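Local atomic coordinates of MutT/nudix family protein (Streptococcus pneumoniae, PDB entry 4HFQ), a protein that hydrolyses the diphosphate bond of UDP-linked compounds (UDP-X), among them precursors of peptidoglycan biosynthesis, as a Nudix-family enzyme. Residues D91-P96 and Q167-D172. Numbering follows the deposited sequence.
Sequences DSWALP and QFFAID. With PEG (di(hydroxyethyl)ether), chain R.
The edge of the Phe169 ring points at one face of the Trp93 indole. This is a T-shaped stack: the centroid of the six-membered ring of Trp93 lies 5.0 Å from that of Phe169, and the planes meet at 71°. Phe169 CE1 comes closest, 3.8 Å from Trp93 CE3, and Phe169 CZ sits over the same face toward its rim. At the indole edge, near the ring plane, is O1 of a bound di(hydroxyethyl)ether. Trp93 NE1 donates a hydrogen bond of 3.0 Å to this O1, with an N-H...O angle of 154°. Ether C3 lies at the edge of the Phe169 ring, near its plane, so the ether touches both rings.

Gln167 meets the far end of the indole obliquely. Its NE2 is 3.7 Å from Trp93 CH2, and the amide and ring planes are 67° apart. The chain is extended beyond CG, which carries the amide past the benzo end of the indole to the ether. There NE2 makes a weak, long hydrogen bond of 3.4 Å to ether O4. Its stronger partner is Asp165 OD2, which holds the amide nitrogen. Ether C3 packs 3.3 Å from Gln167 OE1. Asn176 ND2 also binds the ether, and Pro175 touches the indole.

The contact joins strands 93-99 and 163-170 of the Nudix domain sheet. Strand 81-87 pairs with both and lies between them, so Trp93 meets Gln167 and Phe169 across it. Trp93 packs on its Arg86 and Phe169 on its Leu84. Leu95 and Ile171, one from each segment, both pack on helix 184-194.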
loop_
_atom_site.group_PDB
_atom_site.type_symbol
_atom_site.label_atom_id
_atom_site.label_comp_id
_atom_site.label_asym_id
_atom_site.label_seq_id
_atom_site.Cartn_x
_atom_site.Cartn_y
_atom_site.Cartn_z
ATOM N N ASP A 91 -18.401 -19.373 3.676
ATOM C CA ASP A 91 -19.800 -19.067 3.933
ATOM C C ASP A 91 -20.167 -17.611 3.659
ATOM O O ASP A 91 -21.340 -17.242 3.711
ATOM C CB ASP A 91 -20.162 -19.442 5.370
ATOM C CG ASP A 91 -19.534 -18.518 6.402
ATOM O OD1 ASP A 91 -18.360 -18.118 6.256
ATOM O OD2 ASP A 91 -20.222 -18.181 7.387
ATOM N N SER A 92 -19.166 -16.785 3.353
ATOM C CA SER A 92 -19.385 -15.348 3.249
ATOM C C SER A 92 -19.044 -14.792 1.863
ATOM O O SER A 92 -18.444 -15.481 1.039
ATOM C CB SER A 92 -18.600 -14.611 4.327
ATOM O OG SER A 92 -17.240 -14.933 4.204
ATOM N N TRP A 93 -19.419 -13.538 1.643
ATOM C CA TRP A 93 -19.484 -12.970 0.310
ATOM C C TRP A 93 -18.581 -11.781 0.199
ATOM O O TRP A 93 -18.378 -11.054 1.168
ATOM C CB TRP A 93 -20.917 -12.519 0.042
ATOM C CG TRP A 93 -21.910 -13.661 0.019
ATOM C CD1 TRP A 93 -22.500 -14.301 1.104
ATOM C CD2 TRP A 93 -22.463 -14.302 -1.167
ATOM N NE1 TRP A 93 -23.348 -15.295 0.671
ATOM C CE2 TRP A 93 -23.384 -15.335 -0.682
ATOM C CE3 TRP A 93 -22.303 -14.123 -2.532
ATOM C CZ2 TRP A 93 -24.094 -16.142 -1.555
ATOM C CZ3 TRP A 93 -23.014 -14.953 -3.404
ATOM C CH2 TRP A 93 -23.897 -15.933 -2.919
ATOM N N ALA A 94 -18.079 -11.540 -1.014
ATOM C CA ALA A 94 -17.258 -10.336 -1.268
ATOM C C ALA A 94 -17.436 -9.867 -2.695
ATOM O O ALA A 94 -17.966 -10.585 -3.542
ATOM C CB ALA A 94 -15.779 -10.611 -0.994
ATOM N N LEU A 95 -16.948 -8.655 -2.981
ATOM C CA LEU A 95 -16.889 -8.188 -4.370
ATOM C C LEU A 95 -15.879 -9.059 -5.116
ATOM O O LEU A 95 -14.865 -9.471 -4.515
ATOM C CB LEU A 95 -16.409 -6.731 -4.447
ATOM C CG LEU A 95 -17.207 -5.667 -3.696
ATOM C CD1 LEU A 95 -16.474 -4.337 -3.723
ATOM C CD2 LEU A 95 -18.578 -5.487 -4.334
ATOM N N PRO A 96 -16.118 -9.355 -6.408
ATOM C CA PRO A 96 -15.116 -10.094 -7.181
ATOM C C PRO A 96 -13.770 -9.369 -7.150
ATOM O O PRO A 96 -13.724 -8.147 -7.088
ATOM C CB PRO A 96 -15.692 -10.106 -8.606
ATOM C CG PRO A 96 -17.173 -9.957 -8.401
ATOM C CD PRO A 96 -17.303 -9.025 -7.223
ATOM N N GLN A 167 -24.316 -13.920 -6.814
ATOM C CA GLN A 167 -25.652 -13.332 -6.765
ATOM C C GLN A 167 -25.578 -11.820 -6.716
ATOM O O GLN A 167 -24.519 -11.241 -6.383
ATOM C CB GLN A 167 -26.444 -13.835 -5.550
ATOM C CG GLN A 167 -26.748 -15.327 -5.542
ATOM C CD GLN A 167 -27.496 -15.778 -4.300
ATOM O OE1 GLN A 167 -28.239 -15.004 -3.683
ATOM N NE2 GLN A 167 -27.293 -17.036 -3.919
ATOM N N PHE A 168 -26.702 -11.175 -7.017
ATOM C CA PHE A 168 -26.860 -9.737 -6.873
ATOM C C PHE A 168 -27.697 -9.427 -5.639
ATOM O O PHE A 168 -28.730 -10.080 -5.383
ATOM C CB PHE A 168 -27.479 -9.127 -8.133
ATOM C CG PHE A 168 -26.514 -9.026 -9.284
ATOM C CD1 PHE A 168 -26.208 -10.132 -10.061
ATOM C CD2 PHE A 168 -25.877 -7.821 -9.558
ATOM C CE1 PHE A 168 -25.289 -10.034 -11.099
ATOM C CE2 PHE A 168 -24.975 -7.711 -10.595
ATOM C CZ PHE A 168 -24.670 -8.818 -11.369
ATOM N N PHE A 169 -27.261 -8.423 -4.877
ATOM C CA PHE A 169 -27.897 -8.067 -3.600
ATOM C C PHE A 169 -28.246 -6.596 -3.530
ATOM O O PHE A 169 -27.460 -5.737 -3.947
ATOM C CB PHE A 169 -26.970 -8.409 -2.428
ATOM C CG PHE A 169 -26.656 -9.864 -2.305
ATOM C CD1 PHE A 169 -25.588 -10.421 -3.000
ATOM C CD2 PHE A 169 -27.416 -10.685 -1.471
ATOM C CE1 PHE A 169 -25.281 -11.769 -2.866
ATOM C CE2 PHE A 169 -27.119 -12.037 -1.348
ATOM C CZ PHE A 169 -26.045 -12.584 -2.044
ATOM N N ALA A 170 -29.418 -6.288 -2.978
ATOM C CA ALA A 170 -29.761 -4.905 -2.694
ATOM C C ALA A 170 -28.823 -4.321 -1.646
ATOM O O ALA A 170 -28.364 -5.039 -0.764
ATOM C CB ALA A 170 -31.210 -4.788 -2.232
ATOM N N ILE A 171 -28.572 -3.015 -1.760
ATOM C CA ILE A 171 -27.711 -2.262 -0.841
ATOM C C ILE A 171 -28.131 -2.438 0.619
ATOM O O ILE A 171 -27.289 -2.463 1.512
ATOM C CB ILE A 171 -27.648 -0.753 -1.227
ATOM C CG1 ILE A 171 -26.555 -0.025 -0.440
ATOM C CG2 ILE A 171 -28.998 -0.057 -1.051
ATOM C CD1 ILE A 171 -25.155 -0.412 -0.835
ATOM N N ASP A 172 -29.440 -2.571 0.839
ATOM C CA ASP A 172 -30.004 -2.722 2.186
ATOM C C ASP A 172 -30.370 -4.172 2.547
ATOM O O ASP A 172 -31.059 -4.420 3.541
ATOM C CB ASP A 172 -31.225 -1.801 2.345
ATOM C CG ASP A 172 -32.377 -2.186 1.436
ATOM O OD1 ASP A 172 -32.152 -2.802 0.375
ATOM O OD2 ASP A 172 -33.534 -1.871 1.786
HETATM C C1 PEG R . -26.048 -16.034 2.707
HETATM O O1 PEG R . -24.716 -16.446 3.039
HETATM C C2 PEG R . -26.438 -16.584 1.340
HETATM O O2 PEG R . -27.435 -15.733 0.770
HETATM C C3 PEG R . -27.699 -16.053 -0.595
HETATM C C4 PEG R . -29.110 -16.613 -0.742
HETATM O O4 PEG R . -29.026 -17.996 -1.108
#